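Local coordinates for putative phophotriesterase (PDB 3RHG), which probably hydrolyses ester bonds at a centre of two zinc ions, as a member of the phosphotriesterase family of metallo-dependent hydrolases, at residues His23-Asn28 / Ser292-Leu297. Numbering follows the deposited sequence.
Sequences HEHLFN and SHDVFL. With ZN (zinc ion), chain B; BEZ (benzoic acid), chain D.
Glu24 reaches the hydroxyl of Ser292, the backbone N and ring of His293, and the backbone N of Val295. Glu24 OE2 takes three bonds: from Ser292 OG at 2.7 Å and His293 ND1 at 3.0 Å, both from above the carboxylate plane, and from the His293 backbone N on the syn side at 2.8 Å; His293 NE2 is bonded to Val312 N. Glu24 OE1 receives Val295 N nearly head-on at 3.0 Å, and Trp309 adds a weak bond there. A bend at chi2 (-66°) brings the carboxylate to the N-H groups of the loop 292-295, and so many donors would probably keep this buried group ionised. The serine hydroxyl also accepts the backbone N-H of His23.

Beyond this clasp, zinc joins His23 and His25 to Asp294. The ion sits 2.1 Å from His23 NE2, 2.0 Å from His25 NE2 and 2.4 Å from Asp294 OD1, which lies near the plane of each imidazole at its edge. Asp294 CG stands anti to its N (chi1 -162°), carrying the carboxylate alongside both rings, while OD2 faces the benzoic acid. His23 ND1 bonds to Asn197 OD1 and His25 ND1 to Thr96 OG1, which helps fix the rings' rotation, and Glu166 also binds this zinc.

Asn28 ND2 gives Phe296 O a nearly straight bond (173°). The His-X-His motif lies at the end of strand 19-24, with His25 just past it, and Asp294 follows strand 289-291; these are the first and last strands of the (beta/alpha)8 barrel. Helices 74-86 and 105-115 pack against Leu26 and Phe27.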
loop_
_atom_site.group_PDB
_atom_site.type_symbol
_atom_site.label_atom_id
_atom_site.label_comp_id
_atom_site.label_asym_id
_atom_site.label_seq_id
_atom_site.Cartn_x
_atom_site.Cartn_y
_atom_site.Cartn_z
ATOM N N HIS A 23 17.529 7.529 -8.960
ATOM C CA HIS A 23 17.134 6.325 -9.715
ATOM C C HIS A 23 15.648 6.358 -10.065
ATOM O O HIS A 23 14.804 5.996 -9.234
ATOM C CB HIS A 23 17.451 5.020 -8.957
ATOM C CG HIS A 23 17.165 3.772 -9.759
ATOM N ND1 HIS A 23 18.152 2.900 -10.179
ATOM C CD2 HIS A 23 15.994 3.263 -10.223
ATOM C CE1 HIS A 23 17.603 1.903 -10.859
ATOM N NE2 HIS A 23 16.292 2.099 -10.907
ATOM N N GLU A 24 15.343 6.792 -11.287
ATOM C CA GLU A 24 13.956 6.898 -11.757
ATOM C C GLU A 24 13.926 6.459 -13.210
ATOM O O GLU A 24 14.979 6.294 -13.820
ATOM C CB GLU A 24 13.469 8.368 -11.646
ATOM C CG GLU A 24 13.594 8.948 -10.257
ATOM C CD GLU A 24 12.691 8.268 -9.259
ATOM O OE1 GLU A 24 11.709 7.571 -9.659
ATOM O OE2 GLU A 24 12.963 8.421 -8.053
ATOM N N HIS A 25 12.732 6.273 -13.760
ATOM C CA HIS A 25 12.598 6.115 -15.204
ATOM C C HIS A 25 11.606 7.116 -15.724
ATOM O O HIS A 25 10.443 7.061 -15.363
ATOM C CB HIS A 25 12.220 4.676 -15.588
ATOM C CG HIS A 25 13.190 3.679 -15.038
ATOM N ND1 HIS A 25 14.334 3.314 -15.712
ATOM C CD2 HIS A 25 13.246 3.059 -13.833
ATOM C CE1 HIS A 25 15.030 2.469 -14.973
ATOM N NE2 HIS A 25 14.389 2.289 -13.830
ATOM N N LEU A 26 12.087 8.070 -16.516
ATOM C CA LEU A 26 11.186 9.023 -17.168
ATOM C C LEU A 26 10.548 8.407 -18.405
ATOM O O LEU A 26 9.332 8.487 -18.567
ATOM C CB LEU A 26 11.905 10.324 -17.544
ATOM C CG LEU A 26 12.094 11.287 -16.361
ATOM C CD1 LEU A 26 12.940 10.619 -15.266
ATOM C CD2 LEU A 26 12.707 12.627 -16.810
ATOM N N PHE A 27 11.384 7.816 -19.261
ATOM C CA PHE A 27 10.941 7.173 -20.498
ATOM C C PHE A 27 11.506 5.762 -20.558
ATOM O O PHE A 27 12.731 5.550 -20.560
ATOM C CB PHE A 27 11.362 7.996 -21.721
ATOM C CG PHE A 27 10.830 9.406 -21.692
ATOM C CD1 PHE A 27 9.498 9.662 -22.024
ATOM C CD2 PHE A 27 11.640 10.475 -21.312
ATOM C CE1 PHE A 27 8.977 10.939 -21.971
ATOM C CE2 PHE A 27 11.126 11.765 -21.256
ATOM C CZ PHE A 27 9.792 12.002 -21.583
ATOM N N ASN A 28 10.596 4.795 -20.546
ATOM C CA ASN A 28 10.943 3.401 -20.661
ATOM C C ASN A 28 9.768 2.693 -21.307
ATOM O O ASN A 28 8.655 3.220 -21.337
ATOM C CB ASN A 28 11.319 2.791 -19.294
ATOM C CG ASN A 28 10.134 2.714 -18.320
ATOM O OD1 ASN A 28 9.314 3.632 -18.229
ATOM N ND2 ASN A 28 10.045 1.611 -17.593
ATOM N N SER A 292 15.235 6.830 -3.618
ATOM C CA SER A 292 14.523 7.203 -4.833
ATOM C C SER A 292 13.213 6.389 -4.913
ATOM O O SER A 292 12.906 5.617 -3.982
ATOM C CB SER A 292 15.424 6.983 -6.072
ATOM O OG SER A 292 15.383 8.105 -6.963
ATOM N N HIS A 293 12.442 6.581 -5.993
ATOM C CA HIS A 293 11.122 5.948 -6.160
ATOM C C HIS A 293 11.125 4.800 -7.178
ATOM O O HIS A 293 10.235 3.955 -7.150
ATOM C CB HIS A 293 10.107 6.971 -6.711
ATOM C CG HIS A 293 10.006 8.237 -5.921
ATOM N ND1 HIS A 293 10.815 9.328 -6.174
ATOM C CD2 HIS A 293 9.168 8.608 -4.915
ATOM C CE1 HIS A 293 10.485 10.317 -5.352
ATOM N NE2 HIS A 293 9.488 9.909 -4.580
ATOM N N ASP A 294 12.066 4.830 -8.124
ATOM C CA ASP A 294 12.051 3.877 -9.243
ATOM C C ASP A 294 10.737 3.879 -9.995
ATOM O O ASP A 294 10.236 2.812 -10.354
ATOM C CB ASP A 294 12.421 2.446 -8.793
ATOM C CG ASP A 294 12.828 1.561 -9.954
ATOM O OD1 ASP A 294 13.289 2.116 -10.986
ATOM O OD2 ASP A 294 12.677 0.302 -9.856
ATOM N N VAL A 295 10.169 5.057 -10.245
ATOM C CA VAL A 295 8.989 5.134 -11.115
ATOM C C VAL A 295 9.331 4.426 -12.427
ATOM O O VAL A 295 10.313 4.774 -13.076
ATOM C CB VAL A 295 8.553 6.589 -11.386
ATOM C CG1 VAL A 295 7.485 6.642 -12.502
ATOM C CG2 VAL A 295 8.025 7.223 -10.100
ATOM N N PHE A 296 8.535 3.428 -12.818
ATOM C CA PHE A 296 8.832 2.706 -14.048
ATOM C C PHE A 296 7.584 2.129 -14.693
ATOM O O PHE A 296 7.680 1.459 -15.725
ATOM C CB PHE A 296 9.895 1.613 -13.821
ATOM C CG PHE A 296 9.369 0.315 -13.218
ATOM C CD1 PHE A 296 9.194 -0.810 -14.026
ATOM C CD2 PHE A 296 9.107 0.204 -11.841
ATOM C CE1 PHE A 296 8.720 -2.030 -13.490
ATOM C CE2 PHE A 296 8.640 -1.003 -11.277
ATOM C CZ PHE A 296 8.466 -2.125 -12.099
ATOM N N LEU A 297 6.431 2.412 -14.079
ATOM C CA LEU A 297 5.115 1.954 -14.523
ATOM C C LEU A 297 4.159 3.122 -14.446
ATOM O O LEU A 297 4.308 3.978 -13.570
ATOM C CB LEU A 297 4.597 0.836 -13.609
ATOM C CG LEU A 297 5.374 -0.482 -13.560
ATOM C CD1 LEU A 297 4.970 -1.341 -12.348
ATOM C CD2 LEU A 297 5.221 -1.294 -14.900
HETATM ZN ZN ZN B . 15.040 1.215 -12.279
HETATM C C BEZ D . 12.520 -6.420 -9.962
HETATM O O1 BEZ D . 13.708 -6.789 -9.850
HETATM O O2 BEZ D . 11.677 -7.193 -10.477
HETATM C C1 BEZ D . 12.091 -5.069 -9.486
HETATM C C2 BEZ D . 13.030 -4.133 -9.042
HETATM C C3 BEZ D . 12.608 -2.874 -8.618
HETATM C C4 BEZ D . 11.256 -2.557 -8.614
HETATM C C5 BEZ D . 10.325 -3.498 -9.045
HETATM C C6 BEZ D . 10.734 -4.753 -9.487
#